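PDB 3RPC: possible metal-dependent hydrolase from Veillonella parvula, which probably catalyses a zinc-dependent hydrolysis of a substrate not yet identified, as a member of the metallo-beta-lactamase superfamily. Local coordinates for residues N12-L17 and T23-P28; V69-H74 and V163-D168. One frame throughout, in Å; residues are numbered along the deposited sequence.

Contact 1: N12-L17 and T23-P28; sequences NATGKL and TFLIDP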
ATOM      1  N   ASN A  12       3.930  20.338  14.663  1.00 14.30           N
ATOM      2  CA  ASN A  12       4.370  19.089  14.017  1.00 15.60           C
ATOM      3  C   ASN A  12       3.407  18.683  12.892  1.00 14.05           C
ATOM      4  O   ASN A  12       3.285  19.409  11.907  1.00 16.54           O
ATOM      5  CB  ASN A  12       4.566  17.957  15.033  1.00 15.37           C
ATOM      6  CG  ASN A  12       5.458  16.838  14.499  1.00 15.93           C
ATOM      7  OD1 ASN A  12       6.499  17.100  13.879  1.00 17.20           O
ATOM      8  ND2 ASN A  12       5.070  15.597  14.745  1.00 16.91           N
ATOM      9  N   ALA A  13       2.710  17.559  13.047  1.00 15.78           N
ATOM     10  CA  ALA A  13       1.705  17.145  12.062  1.00 14.48           C
ATOM     11  C   ALA A  13       0.280  17.431  12.540  1.00 15.21           C
ATOM     12  O   ALA A  13      -0.687  17.068  11.878  1.00 16.16           O
ATOM     13  CB  ALA A  13       1.851  15.653  11.728  1.00 14.42           C
ATOM     14  N   THR A  14       0.153  18.091  13.688  1.00 14.81           N
ATOM     15  CA  THR A  14      -1.162  18.383  14.244  1.00 16.14           C
ATOM     16  C   THR A  14      -1.706  19.647  13.600  1.00 15.52           C
ATOM     17  O   THR A  14      -1.028  20.666  13.554  1.00 16.01           O
ATOM     18  CB  THR A  14      -1.094  18.588  15.770  1.00 15.02           C
ATOM     19  OG1 THR A  14      -0.497  17.443  16.385  1.00 15.56           O
ATOM     20  CG2 THR A  14      -2.491  18.820  16.368  1.00 15.04           C
ATOM     21  N   GLY A  15      -2.937  19.571  13.105  1.00 16.29           N
ATOM     22  CA  GLY A  15      -3.578  20.709  12.473  1.00 15.59           C
ATOM     23  C   GLY A  15      -5.081  20.583  12.566  1.00 16.15           C
ATOM     24  O   GLY A  15      -5.591  19.539  12.967  1.00 16.64           O
ATOM     25  N   LYS A  16      -5.789  21.652  12.214  1.00 16.40           N
ATOM     26  CA  LYS A  16      -7.244  21.620  12.146  1.00 17.51           C
ATOM     27  C   LYS A  16      -7.664  21.987  10.729  1.00 17.28           C
ATOM     28  O   LYS A  16      -7.376  23.091  10.250  1.00 18.55           O
ATOM     29  CB  LYS A  16      -7.866  22.582  13.171  1.00 19.65           C
ATOM     30  CG  LYS A  16      -7.593  22.185  14.625  1.00 19.47           C
ATOM     31  CD  LYS A  16      -7.916  23.323  15.614  1.00 25.46           C
ATOM     32  CE  LYS A  16      -9.396  23.613  15.687  1.00 27.43           C
ATOM     33  NZ  LYS A  16      -9.644  24.653  16.735  1.00 21.47           N
ATOM     34  N   LEU A  17      -8.315  21.040  10.056  1.00 16.90           N
ATOM     35  CA  LEU A  17      -8.763  21.223   8.688  1.00 16.81           C
ATOM     36  C   LEU A  17     -10.257  21.455   8.698  1.00 17.13           C
ATOM     37  O   LEU A  17     -11.026  20.586   9.108  1.00 18.50           O
ATOM     38  CB  LEU A  17      -8.439  19.981   7.851  1.00 17.41           C
ATOM     39  CG  LEU A  17      -8.934  19.981   6.402  1.00 17.47           C
ATOM     40  CD1 LEU A  17      -8.248  21.095   5.612  1.00 18.45           C
ATOM     41  CD2 LEU A  17      -8.686  18.627   5.734  1.00 17.20           C
ATOM     42  N   THR A  23     -14.867  20.541  11.166  1.00 17.73           N
ATOM     43  CA  THR A  23     -13.457  20.729  11.467  1.00 19.06           C
ATOM     44  C   THR A  23     -12.835  19.428  11.972  1.00 19.41           C
ATOM     45  O   THR A  23     -13.265  18.879  12.980  1.00 19.26           O
ATOM     46  CB  THR A  23     -13.249  21.844  12.498  1.00 19.49           C
ATOM     47  OG1 THR A  23     -13.668  23.096  11.935  1.00 21.23           O
ATOM     48  CG2 THR A  23     -11.785  21.950  12.900  1.00 21.43           C
ATOM     49  N   PHE A  24     -11.815  18.954  11.260  1.00 16.92           N
ATOM     50  CA  PHE A  24     -11.072  17.770  11.636  1.00 16.68           C
ATOM     51  C   PHE A  24      -9.811  18.152  12.391  1.00 17.99           C
ATOM     52  O   PHE A  24      -8.976  18.901  11.872  1.00 17.88           O
ATOM     53  CB  PHE A  24     -10.638  16.994  10.383  1.00 16.13           C
ATOM     54  CG  PHE A  24     -11.776  16.505   9.533  1.00 16.33           C
ATOM     55  CD1 PHE A  24     -12.419  15.307   9.831  1.00 18.42           C
ATOM     56  CD2 PHE A  24     -12.194  17.226   8.425  1.00 18.25           C
ATOM     57  CE1 PHE A  24     -13.462  14.841   9.041  1.00 18.06           C
ATOM     58  CE2 PHE A  24     -13.243  16.766   7.624  1.00 18.31           C
ATOM     59  CZ  PHE A  24     -13.871  15.570   7.932  1.00 19.42           C
ATOM     60  N   LEU A  25      -9.661  17.621  13.601  1.00 16.97           N
ATOM     61  CA  LEU A  25      -8.387  17.687  14.305  1.00 15.83           C
ATOM     62  C   LEU A  25      -7.534  16.521  13.816  1.00 15.30           C
ATOM     63  O   LEU A  25      -7.900  15.354  13.985  1.00 16.92           O
ATOM     64  CB  LEU A  25      -8.615  17.613  15.824  1.00 16.62           C
ATOM     65  CG  LEU A  25      -7.356  17.553  16.690  1.00 15.63           C
ATOM     66  CD1 LEU A  25      -6.531  18.814  16.529  1.00 17.15           C
ATOM     67  CD2 LEU A  25      -7.712  17.344  18.171  1.00 16.80           C
ATOM     68  N   ILE A  26      -6.410  16.860  13.195  1.00 15.17           N
ATOM     69  CA  ILE A  26      -5.535  15.871  12.575  1.00 14.99           C
ATOM     70  C   ILE A  26      -4.337  15.545  13.466  1.00 15.81           C
ATOM     71  O   ILE A  26      -3.661  16.448  13.968  1.00 15.76           O
ATOM     72  CB  ILE A  26      -5.047  16.390  11.216  1.00 15.73           C
ATOM     73  CG1 ILE A  26      -6.218  16.442  10.233  1.00 18.48           C
ATOM     74  CG2 ILE A  26      -3.924  15.509  10.663  1.00 15.43           C
ATOM     75  CD1 ILE A  26      -5.933  17.246   8.977  1.00 19.53           C
ATOM     76  N   ASP A  27      -4.113  14.245  13.672  1.00 15.69           N
ATOM     77  CA  ASP A  27      -2.914  13.714  14.321  1.00 14.62           C
ATOM     78  C   ASP A  27      -2.487  14.512  15.558  1.00 15.09           C
ATOM     79  O   ASP A  27      -1.373  15.039  15.610  1.00 15.53           O
ATOM     80  CB  ASP A  27      -1.769  13.619  13.301  1.00 15.14           C
ATOM     81  CG  ASP A  27      -1.986  12.499  12.288  1.00 17.65           C
ATOM     82  OD1 ASP A  27      -3.060  11.874  12.302  1.00 16.52           O
ATOM     83  OD2 ASP A  27      -1.084  12.255  11.459  1.00 16.05           O
ATOM     84  N   PRO A  28      -3.355  14.559  16.578  1.00 14.47           N
ATOM     85  CA  PRO A  28      -3.085  15.390  17.758  1.00 16.00           C
ATOM     86  C   PRO A  28      -2.019  14.809  18.691  1.00 14.11           C
ATOM     87  O   PRO A  28      -2.226  13.760  19.317  1.00 15.73           O
ATOM     88  CB  PRO A  28      -4.445  15.426  18.465  1.00 15.21           C
ATOM     89  CG  PRO A  28      -5.041  14.098  18.120  1.00 15.28           C
ATOM     90  CD  PRO A  28      -4.664  13.888  16.676  1.00 14.48           C
TER
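G15 and I26 face each other as a hydrogen-bonded antiparallel pair, and L17 and F24 form the next one. The axes of strands 14-17 and 23-26 run at 170° to one another with a closest approach of 4.6 Å, the spacing of hydrogen-bonded neighbours in a sheet. I26 N gives G15 O a nearly linear bond of 2.8 Å, whereas the return bond from G15 N to I26 O is weak at 3.3 Å. L17 and F24 exchange two sound bonds, L17 N to F24 O at 2.9 Å and F24 N to L17 O at 2.8 Å. Between the G15/I26 and L17/F24 pairs, K16 and L25 form a non-hydrogen-bonded pair, where K16 CA also directs its hydrogen at F24 O. The edge of the F24 ring, through CD2, lies by the carbonyl oxygen L17 O.

The polar side-chain link is made where strand 14-17 begins and 23-26 ends: T14 OG1 donates to D27 O over 2.7 Å, its oxygen lying 31° off the carbonyl plane. With chi1 at -56° OG1 stands beside the backbone N, and CG2 is left to pack on P28 CA. The same OG1 is also hydrogen-bonded to F29 N, so T14 holds the chain where it leaves the strand.

Apolar contacts fall on both faces. On the face of L17, F24 and I26, I26 CD1 reaches L17 CB at 3.9 Å; strands 123-128 and 163-165 cover this side. On the other, the K16 aliphatic chain crosses L25 CD1 and T23 CG2, bending at chi3 before NZ bonds L61 O. The geometry is that of a beta hairpin, strands 14-19 and 22-26, within one of the two packed sheets of the metallo-beta-lactamase alpha-beta/beta-alpha sandwich.

Contact 2: V69-H74 and V163-D168; sequences VVTHTH and VYLVGD. With ZN (zinc ion), chain E; ZN (zinc ion), chain F.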
ATOM      1  N   VAL A  69      -8.946  12.852  13.045  1.00 16.14           N
ATOM      2  CA  VAL A  69      -8.355  11.922  12.083  1.00 16.46           C
ATOM      3  C   VAL A  69      -6.984  11.555  12.618  1.00 14.92           C
ATOM      4  O   VAL A  69      -6.168  12.430  12.877  1.00 16.35           O
ATOM      5  CB  VAL A  69      -8.194  12.566  10.691  1.00 15.94           C
ATOM      6  CG1 VAL A  69      -7.389  11.650   9.755  1.00 17.28           C
ATOM      7  CG2 VAL A  69      -9.559  12.877  10.100  1.00 18.74           C
ATOM      8  N   VAL A  70      -6.753  10.261  12.806  1.00 14.46           N
ATOM      9  CA  VAL A  70      -5.499   9.765  13.350  1.00 16.41           C
ATOM     10  C   VAL A  70      -4.878   8.846  12.305  1.00 16.92           C
ATOM     11  O   VAL A  70      -5.347   7.723  12.094  1.00 16.32           O
ATOM     12  CB  VAL A  70      -5.748   9.002  14.669  1.00 15.43           C
ATOM     13  CG1 VAL A  70      -4.440   8.544  15.289  1.00 18.80           C
ATOM     14  CG2 VAL A  70      -6.517   9.891  15.652  1.00 16.72           C
ATOM     15  N   THR A  71      -3.835   9.329  11.629  1.00 14.82           N
ATOM     16  CA  THR A  71      -3.262   8.569  10.516  1.00 13.17           C
ATOM     17  C   THR A  71      -2.512   7.326  10.976  1.00 16.94           C
ATOM     18  O   THR A  71      -2.387   6.352  10.222  1.00 15.92           O
ATOM     19  CB  THR A  71      -2.337   9.420   9.629  1.00 13.48           C
ATOM     20  OG1 THR A  71      -1.197   9.858  10.388  1.00 14.94           O
ATOM     21  CG2 THR A  71      -3.092  10.611   9.053  1.00 13.87           C
ATOM     22  N   HIS A  72      -2.008   7.381  12.202  1.00 14.68           N
ATOM     23  CA  HIS A  72      -1.325   6.266  12.856  1.00 15.47           C
ATOM     24  C   HIS A  72      -1.061   6.667  14.294  1.00 15.07           C
ATOM     25  O   HIS A  72      -1.216   7.838  14.643  1.00 15.48           O
ATOM     26  CB  HIS A  72      -0.035   5.830  12.122  1.00 15.38           C
ATOM     27  CG  HIS A  72       1.064   6.859  12.089  1.00 13.17           C
ATOM     28  ND1 HIS A  72       0.884   8.145  11.622  1.00 16.06           N
ATOM     29  CD2 HIS A  72       2.379   6.759  12.406  1.00 16.13           C
ATOM     30  CE1 HIS A  72       2.039   8.791  11.653  1.00 18.30           C
ATOM     31  NE2 HIS A  72       2.959   7.979  12.140  1.00 16.13           N
ATOM     32  N   THR A  73      -0.659   5.715  15.124  1.00 15.45           N
ATOM     33  CA  THR A  73      -0.594   5.984  16.558  1.00 17.13           C
ATOM     34  C   THR A  73       0.823   6.127  17.106  1.00 16.72           C
ATOM     35  O   THR A  73       1.061   5.909  18.292  1.00 19.73           O
ATOM     36  CB  THR A  73      -1.399   4.960  17.370  1.00 18.41           C
ATOM     37  OG1 THR A  73      -0.922   3.640  17.090  1.00 20.58           O
ATOM     38  CG2 THR A  73      -2.873   5.064  17.012  1.00 18.22           C
ATOM     39  N   HIS A  74       1.765   6.509  16.249  1.00 16.09           N
ATOM     40  CA  HIS A  74       3.054   6.964  16.749  1.00 18.31           C
ATOM     41  C   HIS A  74       2.826   8.139  17.708  1.00 16.90           C
ATOM     42  O   HIS A  74       1.909   8.941  17.516  1.00 18.01           O
ATOM     43  CB  HIS A  74       3.967   7.402  15.601  1.00 18.27           C
ATOM     44  CG  HIS A  74       4.688   6.268  14.943  1.00 21.96           C
ATOM     45  ND1 HIS A  74       5.425   6.427  13.790  1.00 19.50           N
ATOM     46  CD2 HIS A  74       4.798   4.963  15.285  1.00 22.29           C
ATOM     47  CE1 HIS A  74       5.951   5.265  13.444  1.00 21.81           C
ATOM     48  NE2 HIS A  74       5.588   4.360  14.336  1.00 21.51           N
ATOM     49  N   VAL A 163      -8.316  17.894  -0.724  1.00 16.34           N
ATOM     50  CA  VAL A 163      -7.153  18.011   0.144  1.00 15.09           C
ATOM     51  C   VAL A 163      -6.491  16.651   0.330  1.00 15.38           C
ATOM     52  O   VAL A 163      -7.149  15.680   0.704  1.00 16.90           O
ATOM     53  CB  VAL A 163      -7.557  18.565   1.524  1.00 16.18           C
ATOM     54  CG1 VAL A 163      -6.348  18.671   2.435  1.00 18.09           C
ATOM     55  CG2 VAL A 163      -8.247  19.917   1.370  1.00 15.45           C
ATOM     56  N   TYR A 164      -5.182  16.588   0.076  1.00 14.57           N
ATOM     57  CA  TYR A 164      -4.418  15.354   0.248  1.00 13.97           C
ATOM     58  C   TYR A 164      -3.511  15.510   1.457  1.00 17.22           C
ATOM     59  O   TYR A 164      -2.517  16.236   1.404  1.00 16.48           O
ATOM     60  CB  TYR A 164      -3.581  15.069  -1.010  1.00 14.21           C
ATOM     61  CG  TYR A 164      -2.766  13.788  -1.008  1.00 14.13           C
ATOM     62  CD1 TYR A 164      -3.004  12.758  -0.093  1.00 15.53           C
ATOM     63  CD2 TYR A 164      -1.742  13.612  -1.933  1.00 14.96           C
ATOM     64  CE1 TYR A 164      -2.242  11.578  -0.120  1.00 13.69           C
ATOM     65  CE2 TYR A 164      -0.988  12.465  -1.956  1.00 14.50           C
ATOM     66  CZ  TYR A 164      -1.226  11.455  -1.054  1.00 13.45           C
ATOM     67  OH  TYR A 164      -0.442  10.314  -1.117  1.00 14.64           O
ATOM     68  N   LEU A 165      -3.875  14.856   2.557  1.00 14.30           N
ATOM     69  CA  LEU A 165      -3.019  14.750   3.729  1.00 12.77           C
ATOM     70  C   LEU A 165      -2.116  13.552   3.472  1.00 13.80           C
ATOM     71  O   LEU A 165      -2.529  12.404   3.581  1.00 15.76           O
ATOM     72  CB  LEU A 165      -3.885  14.525   4.970  1.00 14.35           C
ATOM     73  CG  LEU A 165      -3.186  14.348   6.309  1.00 15.83           C
ATOM     74  CD1 LEU A 165      -2.665  15.679   6.830  1.00 20.39           C
ATOM     75  CD2 LEU A 165      -4.181  13.747   7.308  1.00 17.20           C
ATOM     76  N   VAL A 166      -0.873  13.814   3.088  1.00 13.28           N
ATOM     77  CA  VAL A 166      -0.034  12.737   2.563  1.00 13.98           C
ATOM     78  C   VAL A 166       0.365  11.718   3.636  1.00 14.54           C
ATOM     79  O   VAL A 166       0.421  10.503   3.375  1.00 14.12           O
ATOM     80  CB  VAL A 166       1.220  13.305   1.892  1.00 12.52           C
ATOM     81  CG1 VAL A 166       2.087  12.168   1.324  1.00 14.20           C
ATOM     82  CG2 VAL A 166       0.816  14.267   0.781  1.00 14.64           C
ATOM     83  N   GLY A 167       0.647  12.217   4.838  1.00 14.22           N
ATOM     84  CA  GLY A 167       0.989  11.363   5.963  1.00 14.02           C
ATOM     85  C   GLY A 167       2.464  11.021   6.082  1.00 12.99           C
ATOM     86  O   GLY A 167       3.302  11.509   5.319  1.00 14.73           O
ATOM     87  N   ASP A 168       2.781  10.178   7.061  1.00 13.21           N
ATOM     88  CA  ASP A 168       4.157   9.746   7.299  1.00 13.62           C
ATOM     89  C   ASP A 168       4.565   8.649   6.316  1.00 15.09           C
ATOM     90  O   ASP A 168       4.508   7.459   6.631  1.00 15.85           O
ATOM     91  CB  ASP A 168       4.323   9.265   8.749  1.00 14.57           C
ATOM     92  CG  ASP A 168       4.666  10.394   9.720  1.00 17.03           C
ATOM     93  OD1 ASP A 168       4.492  11.575   9.369  1.00 16.96           O
ATOM     94  OD2 ASP A 168       5.119  10.091  10.845  1.00 16.34           O
TER
HETATM   95 ZN    ZN E 301       5.189   8.186  12.278  0.66 17.63          ZN
HETATM   96 ZN    ZN F 302       5.637  11.489  12.380  0.71 16.48          ZN
HETATM   97  O   HOH W   1       0.530   9.059   8.371  1.00 15.20           O
HETATM   98  O   HOH W   2       5.914   9.535  13.569  1.00 22.04           O
HETATM   99  O   HOH W   3       8.104  11.003  11.884  1.00 16.97           O
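H72 and D168 meet through a shared zinc ion, their side chains crossing at about a right angle with the ring and carboxylate planes 59° apart. D168 OD2 comes to the ring's edge, 3.3 Å from H72 NE2; both atoms are ligands of the metal, H72 NE2 at 2.2 Å and D168 OD2 at 2.4 Å from the zinc ion of chain E. OD2 also binds the zinc ion of chain F at 2.1 Å, so a single carboxylate oxygen bridges the two metals, as does water 2. H74 binds the first zinc through ND1, the other nitrogen from that used by H72.

A chi1 of 65° sets H72 CG between its backbone N and carbonyl carbon, bringing the ring to the metal. Its rotation is fixed from the far side: ND1 donates to T71 OG1 over 3.0 Å, with the acceptor only 4° out of the ring plane. T71 OG1 also accepts a hydrogen bond from water 1, which itself accepts one from D168 N, and is hydrogen-bonded to D27. T71 CG2 meets L165 CD2 tip to tip at 3.8 Å. H132 completes the protein ligands of the first zinc, and D76, H77 and H226 those of the second: the dinuclear HxHxDH site of the metallo-beta-lactamase superfamily.

In the fold
Contact 1 closes before contact 2 opens along the chain, yet their centres lie only 9 Å apart. Strand 67-69, which leads into the loop of contact 2, runs beside strand 22-26 of contact 1 in the same mixed sheet; 163-168 begins on a strand of the other sheet. Contact 1 is thus local to one sheet, and contact 2 spans the pair. D27 joins them: its hydrogen bond to T71 measures 2.6 Å from OD2 to OG1, and its N is 2.9 Å from V69 O. The residue just after the second hairpin strand therefore reaches the second shell of the zinc site, and D27 OD2 also bonds H77 ND1.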